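Local coordinates for glutamine aminotransferase class-II domain protein (Ruegeria pomeroyi, PDB 3MDN) that probably acts as a class-II glutamine amidotransferase domain of the Ntn-hydrolase type, releasing ammonia from glutamine, though its acceptor substrate is not established, at residues G174-R177 with P183-R186; Y136-G141 with L148-L153; A49-D52 with E56-L59; E158-P161 with A166-I169. All blocks are in the same frame, centred on the assembly; numbering follows the deposited sequence.

Interaction 1. Residues G174-R177 with P183-R186; sequences GLSR and PHMR
Two groups grip the hydroxyl of Ser-176: ND1 of His-184 donates to OG at 2.8 Å, and OG is also hydrogen-bonded to the carbonyl of Gly-118. The hydroxyl sits at the rim of the imidazole, only 2° out of its plane, so the bond lies in the plane of the ring. With chi1 at 176° the hydroxyl lies opposite the backbone N, which lets it reach ND1. Over one face of the same imidazole lies the aliphatic part of Arg-177, whose CG stands 3.9 Å from the centroid of the His-184 ring in a CH-pi contact. Farther along, NE of Arg-177 passes 3.7 Å from CD2 of His-184, and the guanidinium leaves toward a salt bridge with Glu-173. The elements joined are the last turns of helix 161-179 and the chain leading into strand 185-192, consistent with the layered alpha-beta-beta-alpha sandwich of Ntn hydrolases. A leucine in place of His-184 would probably leave Ser-176 OG without its donor and Arg-177 CG without a flat ring to lie on. The backbone of His-184 pairs with Gly-118 as well, tying serine and histidine to the same neighbour.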
# COMPACT_ATOMS: atom_id res chain seq x y z
N GLY D 174 -16.46 23.49 23.27
CA GLY D 174 -17.52 24.48 23.04
C GLY D 174 -18.23 24.30 21.70
O GLY D 174 -19.47 24.39 21.61
N LEU D 175 -17.47 24.02 20.64
CA LEU D 175 -18.11 23.80 19.34
C LEU D 175 -18.95 22.53 19.40
O LEU D 175 -20.02 22.46 18.78
CB LEU D 175 -17.07 23.71 18.23
CG LEU D 175 -16.46 25.04 17.77
CD1 LEU D 175 -15.09 24.79 17.05
CD2 LEU D 175 -17.45 25.78 16.90
N SER D 176 -18.47 21.52 20.14
CA SER D 176 -19.25 20.29 20.28
C SER D 176 -20.55 20.57 21.04
O SER D 176 -21.62 20.17 20.60
CB SER D 176 -18.43 19.18 20.95
OG SER D 176 -19.24 18.04 21.14
N ARG D 177 -20.46 21.25 22.17
CA ARG D 177 -21.67 21.64 22.90
C ARG D 177 -22.64 22.42 22.03
O ARG D 177 -23.84 22.24 22.14
CB ARG D 177 -21.36 22.46 24.15
CG ARG D 177 -20.72 21.65 25.25
CD ARG D 177 -21.38 21.86 26.61
NE ARG D 177 -20.74 20.95 27.55
CZ ARG D 177 -19.49 21.13 27.94
NH1 ARG D 177 -18.82 22.19 27.49
NH2 ARG D 177 -18.91 20.27 28.77
N PRO D 183 -20.36 12.14 23.64
CA PRO D 183 -19.60 12.95 24.59
C PRO D 183 -18.85 14.06 23.89
O PRO D 183 -18.26 13.83 22.86
CB PRO D 183 -18.58 11.96 25.19
CG PRO D 183 -18.57 10.81 24.27
CD PRO D 183 -19.93 10.73 23.66
N HIS D 184 -18.83 15.24 24.49
CA HIS D 184 -18.30 16.40 23.83
C HIS D 184 -16.78 16.33 23.67
O HIS D 184 -16.26 16.72 22.65
CB HIS D 184 -18.77 17.69 24.51
CG HIS D 184 -20.26 17.84 24.50
ND1 HIS D 184 -20.98 17.96 23.33
CD2 HIS D 184 -21.16 17.85 25.51
CE1 HIS D 184 -22.27 18.04 23.62
NE2 HIS D 184 -22.40 17.98 24.94
N MSE D 185 -16.08 15.79 24.67
CA MSE D 185 -14.64 15.71 24.57
C MSE D 185 -14.15 14.50 25.34
O MSE D 185 -14.35 14.43 26.56
CB MSE D 185 -13.98 16.97 25.13
CG MSE D 185 -12.43 16.84 25.21
SE MSE D 185 -11.61 16.80 23.39
CE MSE D 185 -12.27 18.51 22.75
N ARG D 186 -13.56 13.54 24.65
CA ARG D 186 -12.86 12.43 25.32
C ARG D 186 -11.42 12.46 24.82
O ARG D 186 -11.19 12.43 23.62
CB ARG D 186 -13.48 11.09 24.96
CG ARG D 186 -14.94 10.93 25.37
CD ARG D 186 -15.05 9.94 26.49
NE ARG D 186 -16.39 9.79 27.06
CZ ARG D 186 -17.22 8.77 26.81
NH1 ARG D 186 -16.85 7.80 25.97
NH2 ARG D 186 -18.42 8.73 27.40

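Interaction 2. Residues Y136-G141 with L148-L153; sequences YTYRKG and LFLLAL
Leu-150 reaches from helix 144-154 to the backbone and CB atoms of Tyr-138 and Arg-139, and its side chain can be followed outward from the helix. CB starts toward the loop, and with CG anti to the carbonyl carbon (chi1 -59°) the branch point is carried on in that direction, where the two methyls divide the work. CD2 touches CB of Tyr-138 at 3.7 Å and comes obliquely to the ring beyond. CD1 settles against the next residue, 3.7 Å from CA of Arg-139 and 3.8 Å from CB of Arg-139. The meeting is one of van der Waals contact, with no hydrogen bond between the segments. What the leucine meets is the end of a type I beta turn, Tyr-136 to Arg-139, closed by the bond from Arg-139 N to Tyr-136 O at 2.8 Å; the chain then runs on into helix 144-154, so that the helix packs back on its own incoming loop. Past CB the two loop residues part company. The Tyr-138 side chain goes on to touch Ala-106 and Arg-107, whereas the Arg-139 chain bends at chi2 and delivers its guanidinium to salt bridges with Glu-146 and Asp-128. The loop also lies at a subunit interface: the carbonyl of Arg-139 accepts a hydrogen bond from Arg-124 of the second subunit, and Tyr-136 OH bonds Asp-128 of that subunit.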
# COMPACT_ATOMS: atom_id res chain seq x y z
N TYR D 136 -2.20 26.42 9.17
CA TYR D 136 -3.21 25.81 8.32
C TYR D 136 -2.59 24.90 7.24
O TYR D 136 -3.15 23.85 6.89
CB TYR D 136 -4.18 26.84 7.72
CG TYR D 136 -5.45 26.18 7.25
CD1 TYR D 136 -5.57 25.72 5.93
CD2 TYR D 136 -6.51 25.98 8.12
CE1 TYR D 136 -6.73 25.09 5.51
CE2 TYR D 136 -7.67 25.36 7.71
CZ TYR D 136 -7.79 24.91 6.41
OH TYR D 136 -8.96 24.28 6.00
N THR D 137 -1.44 25.30 6.73
CA THR D 137 -0.71 24.49 5.79
C THR D 137 -0.44 23.04 6.28
O THR D 137 -0.29 22.13 5.48
CB THR D 137 0.62 25.18 5.43
OG1 THR D 137 1.29 24.42 4.44
CG2 THR D 137 1.53 25.31 6.68
N TYR D 138 -0.36 22.83 7.59
CA TYR D 138 -0.20 21.48 8.15
C TYR D 138 -1.51 20.66 8.19
O TYR D 138 -1.49 19.49 8.59
CB TYR D 138 0.40 21.57 9.56
CG TYR D 138 1.73 22.30 9.58
CD1 TYR D 138 1.84 23.57 10.13
CD2 TYR D 138 2.87 21.72 9.02
CE1 TYR D 138 3.07 24.24 10.13
CE2 TYR D 138 4.10 22.39 9.01
CZ TYR D 138 4.19 23.64 9.58
OH TYR D 138 5.40 24.32 9.56
N ARG D 139 -2.64 21.25 7.80
CA ARG D 139 -3.91 20.53 7.88
C ARG D 139 -4.02 19.68 6.62
O ARG D 139 -4.30 20.20 5.56
CB ARG D 139 -5.08 21.51 8.06
CG ARG D 139 -6.52 20.93 7.98
CD ARG D 139 -6.74 19.76 8.92
NE ARG D 139 -8.16 19.54 9.18
CZ ARG D 139 -8.66 18.49 9.82
NH1 ARG D 139 -7.86 17.51 10.24
NH2 ARG D 139 -9.97 18.40 10.01
N LYS D 140 -3.75 18.37 6.74
CA LYS D 140 -3.65 17.48 5.56
C LYS D 140 -4.81 16.50 5.43
O LYS D 140 -5.09 16.02 4.36
CB LYS D 140 -2.33 16.70 5.57
CG LYS D 140 -1.08 17.59 5.53
CD LYS D 140 -1.16 18.47 4.29
CE LYS D 140 0.18 19.13 4.00
NZ LYS D 140 0.06 20.10 2.88
N GLY D 141 -5.48 16.18 6.53
CA GLY D 141 -6.60 15.24 6.46
C GLY D 141 -7.85 15.85 7.07
O GLY D 141 -8.02 17.08 7.08
N LEU D 148 -7.13 19.20 16.83
CA LEU D 148 -6.72 19.46 18.19
C LEU D 148 -5.23 19.88 18.22
O LEU D 148 -4.83 20.82 18.92
CB LEU D 148 -6.95 18.21 19.04
CG LEU D 148 -7.52 18.23 20.47
CD1 LEU D 148 -6.92 17.09 21.26
CD2 LEU D 148 -7.35 19.56 21.23
N PHE D 149 -4.41 19.17 17.47
CA PHE D 149 -2.97 19.44 17.45
C PHE D 149 -2.68 20.81 16.85
O PHE D 149 -1.94 21.60 17.41
CB PHE D 149 -2.25 18.37 16.63
CG PHE D 149 -0.76 18.62 16.43
CD1 PHE D 149 0.06 19.02 17.47
CD2 PHE D 149 -0.18 18.35 15.19
CE1 PHE D 149 1.45 19.18 17.27
CE2 PHE D 149 1.20 18.53 14.98
CZ PHE D 149 2.00 18.94 16.02
N LEU D 150 -3.28 21.10 15.72
CA LEU D 150 -2.99 22.38 15.04
C LEU D 150 -3.59 23.58 15.78
O LEU D 150 -3.00 24.66 15.79
CB LEU D 150 -3.46 22.34 13.59
CG LEU D 150 -2.77 21.22 12.83
CD1 LEU D 150 -3.29 21.20 11.42
CD2 LEU D 150 -1.23 21.37 12.84
N LEU D 151 -4.77 23.36 16.37
CA LEU D 151 -5.36 24.34 17.29
C LEU D 151 -4.46 24.61 18.50
O LEU D 151 -4.36 25.74 18.96
CB LEU D 151 -6.71 23.88 17.82
CG LEU D 151 -8.07 23.96 17.11
CD1 LEU D 151 -9.12 24.23 18.20
CD2 LEU D 151 -8.15 25.06 16.08
N ALA D 152 -3.85 23.57 19.05
CA ALA D 152 -2.93 23.77 20.17
C ALA D 152 -1.68 24.56 19.74
O ALA D 152 -1.23 25.45 20.48
CB ALA D 152 -2.55 22.43 20.83
N LEU D 153 -1.14 24.25 18.57
CA LEU D 153 -0.09 25.11 17.97
C LEU D 153 -0.59 26.55 17.83
O LEU D 153 0.10 27.48 18.29
CB LEU D 153 0.43 24.55 16.63
CG LEU D 153 1.37 23.35 16.85
CD1 LEU D 153 1.51 22.43 15.64
CD2 LEU D 153 2.76 23.78 17.37

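Interaction 3. Residues A49-D52 with E56-L59; sequences AWYD and EPGL
Trp-50 and Gly-58 face each other as an antiparallel hydrogen-bonded pair, with Trp-50 N donating to Gly-58 O at 2.9 Å and Gly-58 N returning a bond to Trp-50 O at 2.7 Å. The indole then folds over its glycine partner: CA of Gly-58 lies 3.8 Å from the centroid of the Trp-50 six-membered ring, almost on the ring normal, in a CH-pi contact. A chi1 of 81° sets CG between the backbone N and the carbonyl carbon, and that swings the ring across the neighbouring strand. The ring lies directly over Gly-58 CA, where a beta carbon would have to go. A serine in place of Trp-50 would probably uncover the Gly-58 backbone and open a gap over it.

Flanking this pair, Tyr-51 lies beside Pro-57, pointing the same way, and takes CB of Pro-57 over one ring face, 3.6 Å from CE2 of Tyr-51. At the other end, CB of Ala-49 meets CD1 of Leu-59 at 3.9 Å across a non-hydrogen-bonded pair. All this belongs to the beta hairpin of strands 47-51 and 58-61, the latter outermost in its antiparallel sheet within the chain. Farther out, Tyr-51 OH bonds the carbonyl of Arg-108, which, with Pro-57 over one face, helps hold the ring in place, while Leu-16 and Val-79 touch the Trp-50 side chain. Resting on backbone bonds and dispersion contacts, the pairing probably depends little on ionic conditions.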
# COMPACT_ATOMS: atom_id res chain seq x y z
N ALA D 49 6.42 8.21 15.51
CA ALA D 49 7.18 9.44 15.42
C ALA D 49 8.40 9.31 16.33
O ALA D 49 8.23 8.95 17.48
CB ALA D 49 6.30 10.66 15.84
N TRP D 50 9.61 9.56 15.84
CA TRP D 50 10.79 9.37 16.71
C TRP D 50 11.83 10.46 16.51
O TRP D 50 11.96 11.00 15.41
CB TRP D 50 11.41 7.96 16.51
CG TRP D 50 12.33 7.86 15.29
CD1 TRP D 50 13.68 8.01 15.26
CD2 TRP D 50 11.92 7.61 13.94
NE1 TRP D 50 14.15 7.88 13.97
CE2 TRP D 50 13.09 7.63 13.14
CE3 TRP D 50 10.69 7.40 13.32
CZ2 TRP D 50 13.06 7.41 11.76
CZ3 TRP D 50 10.66 7.18 11.92
CH2 TRP D 50 11.83 7.19 11.17
N TYR D 51 12.58 10.76 17.56
CA TYR D 51 13.67 11.72 17.48
C TYR D 51 14.98 10.97 17.55
O TYR D 51 15.18 10.06 18.37
CB TYR D 51 13.63 12.75 18.66
CG TYR D 51 12.38 13.60 18.65
CD1 TYR D 51 11.24 13.20 19.34
CD2 TYR D 51 12.35 14.81 17.95
CE1 TYR D 51 10.08 13.97 19.32
CE2 TYR D 51 11.21 15.60 17.95
CZ TYR D 51 10.08 15.17 18.63
OH TYR D 51 8.94 15.92 18.60
N ASP D 52 15.92 11.43 16.76
CA ASP D 52 17.20 10.79 16.70
C ASP D 52 18.18 11.91 16.44
O ASP D 52 18.59 12.59 17.38
CB ASP D 52 17.22 9.79 15.52
CG ASP D 52 18.48 8.90 15.51
OD1 ASP D 52 19.32 9.02 16.43
OD2 ASP D 52 18.62 8.08 14.58
N GLU D 56 13.72 17.84 14.21
CA GLU D 56 12.40 17.36 13.75
C GLU D 56 12.29 15.85 13.92
O GLU D 56 13.26 15.13 13.75
CB GLU D 56 12.15 17.68 12.27
CG GLU D 56 12.24 19.15 11.89
CD GLU D 56 13.67 19.66 11.89
OE1 GLU D 56 14.59 18.89 11.50
OE2 GLU D 56 13.89 20.82 12.29
N PRO D 57 11.08 15.36 14.21
CA PRO D 57 10.98 13.92 14.43
C PRO D 57 10.90 13.19 13.09
O PRO D 57 10.34 13.72 12.15
CB PRO D 57 9.67 13.79 15.23
CG PRO D 57 8.82 15.00 14.72
CD PRO D 57 9.82 16.09 14.46
N GLY D 58 11.47 12.00 12.99
CA GLY D 58 11.12 11.11 11.87
C GLY D 58 9.66 10.69 12.04
O GLY D 58 9.20 10.50 13.17
N LEU D 59 8.93 10.56 10.94
CA LEU D 59 7.52 10.16 10.97
C LEU D 59 7.22 9.00 9.98
O LEU D 59 7.48 9.12 8.79
CB LEU D 59 6.65 11.37 10.66
CG LEU D 59 5.14 11.18 10.79
CD1 LEU D 59 4.74 10.86 12.26
CD2 LEU D 59 4.40 12.42 10.29

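Interaction 4. Residues E158-P161 with A166-I169; sequences EHDP and ARAI
The N-terminus of helix 161-179 is the setting here, where the capping residue Asp-160 also forms a salt bridge with Arg-167, two turns along the same helix. Arg-167 NH1 donates to OD2 of Asp-160 at 3.2 Å, a nearly straight bond of 166° at the hydrogen. The two groups are not laid flat against each other. OD2 lies close to the guanidinium plane, at its edge, yet the donor comes to the carboxylate from above, 41° out of the carboxylate plane, and the planes themselves are 48° apart. NH2 of Arg-167 stays at 3.7 Å from OD2 of Asp-160, so the bridge is single-pronged rather than a paired, bidentate one. The contact illustrates how an N-cap residue can use its second oxygen to pair with a side chain farther along the helix: the N-cap bond from Gly-163 N to OD1 probably helps set how the carboxylate is turned. The arginine is bent at chi3, which brings its head back toward the start of the helix. Within the fold this is the entry to the long helix that follows helix 144-154, and the residue just after that earlier helix takes part as well, since Arg-167 NE forms a salt bridge with Glu-155. With acids at NH1 and NE, its positive charge is shared between two carboxylates, and the aspartate's negative charge, set beside the helix N-terminus, is likely to be stabilised by the helix dipole.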
# COMPACT_ATOMS: atom_id res chain seq x y z
N GLU D 158 4.05 25.83 21.29
CA GLU D 158 5.51 26.01 21.23
C GLU D 158 6.14 26.65 22.45
O GLU D 158 7.26 26.31 22.80
CB GLU D 158 5.95 26.74 19.93
CG GLU D 158 5.87 25.82 18.69
CD GLU D 158 5.96 26.58 17.36
OE1 GLU D 158 5.20 27.56 17.17
OE2 GLU D 158 6.77 26.19 16.49
N HIS D 159 5.46 27.57 23.11
CA HIS D 159 6.03 28.14 24.33
C HIS D 159 5.21 27.89 25.61
O HIS D 159 5.68 28.21 26.70
CB HIS D 159 6.25 29.65 24.13
CG HIS D 159 5.04 30.35 23.61
ND1 HIS D 159 3.94 30.63 24.40
CD2 HIS D 159 4.74 30.82 22.38
CE1 HIS D 159 3.03 31.25 23.68
NE2 HIS D 159 3.49 31.37 22.44
N ASP D 160 4.01 27.32 25.48
CA ASP D 160 3.10 27.14 26.62
C ASP D 160 2.22 25.89 26.42
O ASP D 160 1.03 26.03 26.19
CB ASP D 160 2.25 28.41 26.78
CG ASP D 160 1.16 28.29 27.86
OD1 ASP D 160 1.27 27.44 28.78
OD2 ASP D 160 0.18 29.06 27.77
N PRO D 161 2.80 24.69 26.50
CA PRO D 161 2.08 23.47 26.11
C PRO D 161 0.81 23.18 26.91
O PRO D 161 -0.22 22.87 26.33
CB PRO D 161 3.10 22.36 26.31
CG PRO D 161 4.42 23.02 26.53
CD PRO D 161 4.14 24.41 27.02
N ALA D 166 -4.91 23.15 26.83
CA ALA D 166 -6.07 23.59 27.63
C ALA D 166 -7.04 24.48 26.81
O ALA D 166 -8.26 24.26 26.79
CB ALA D 166 -5.59 24.33 28.89
N ARG D 167 -6.49 25.48 26.13
CA ARG D 167 -7.32 26.38 25.29
C ARG D 167 -7.90 25.71 24.02
O ARG D 167 -9.08 25.94 23.65
CB ARG D 167 -6.53 27.65 24.94
CG ARG D 167 -6.37 28.65 26.11
CD ARG D 167 -5.68 29.99 25.66
NE ARG D 167 -4.32 29.75 25.17
CZ ARG D 167 -3.25 29.68 25.95
NH1 ARG D 167 -2.05 29.45 25.44
NH2 ARG D 167 -3.37 29.86 27.25
N ALA D 168 -7.10 24.90 23.35
CA ALA D 168 -7.57 24.18 22.16
C ALA D 168 -8.74 23.25 22.53
O ALA D 168 -9.76 23.16 21.82
CB ALA D 168 -6.44 23.39 21.57
N ILE D 169 -8.60 22.57 23.67
CA ILE D 169 -9.68 21.68 24.12
C ILE D 169 -10.97 22.42 24.46
O ILE D 169 -12.07 22.01 24.04
CB ILE D 169 -9.18 20.81 25.30
CG1 ILE D 169 -8.27 19.69 24.74
CG2 ILE D 169 -10.33 20.23 26.11
CD1 ILE D 169 -7.51 19.00 25.84

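How the interactions relate
Interactions 1 and 4 use the same element, helix 161-179, one near its C-terminal end and the other at its start, with centres about 17 Å apart; they touch where Met-185 CE packs on Ile-169 O. Interaction 2 belongs to the preceding helix, 144-154, whose Leu-148 and Leu-151 pack on Ile-169 and Ala-168 of interaction 4. Interaction 3 stands apart, in the hairpin on the opposite side of the chain's centre from interaction 1. Chemistry follows place: buried interaction 2 relies on apolar packing and surface interaction 4 on charge, while CH-pi contacts occur in both 1 and 3, beside a side-chain hydrogen bond in partly buried 1 and beside backbone bonds in buried 3.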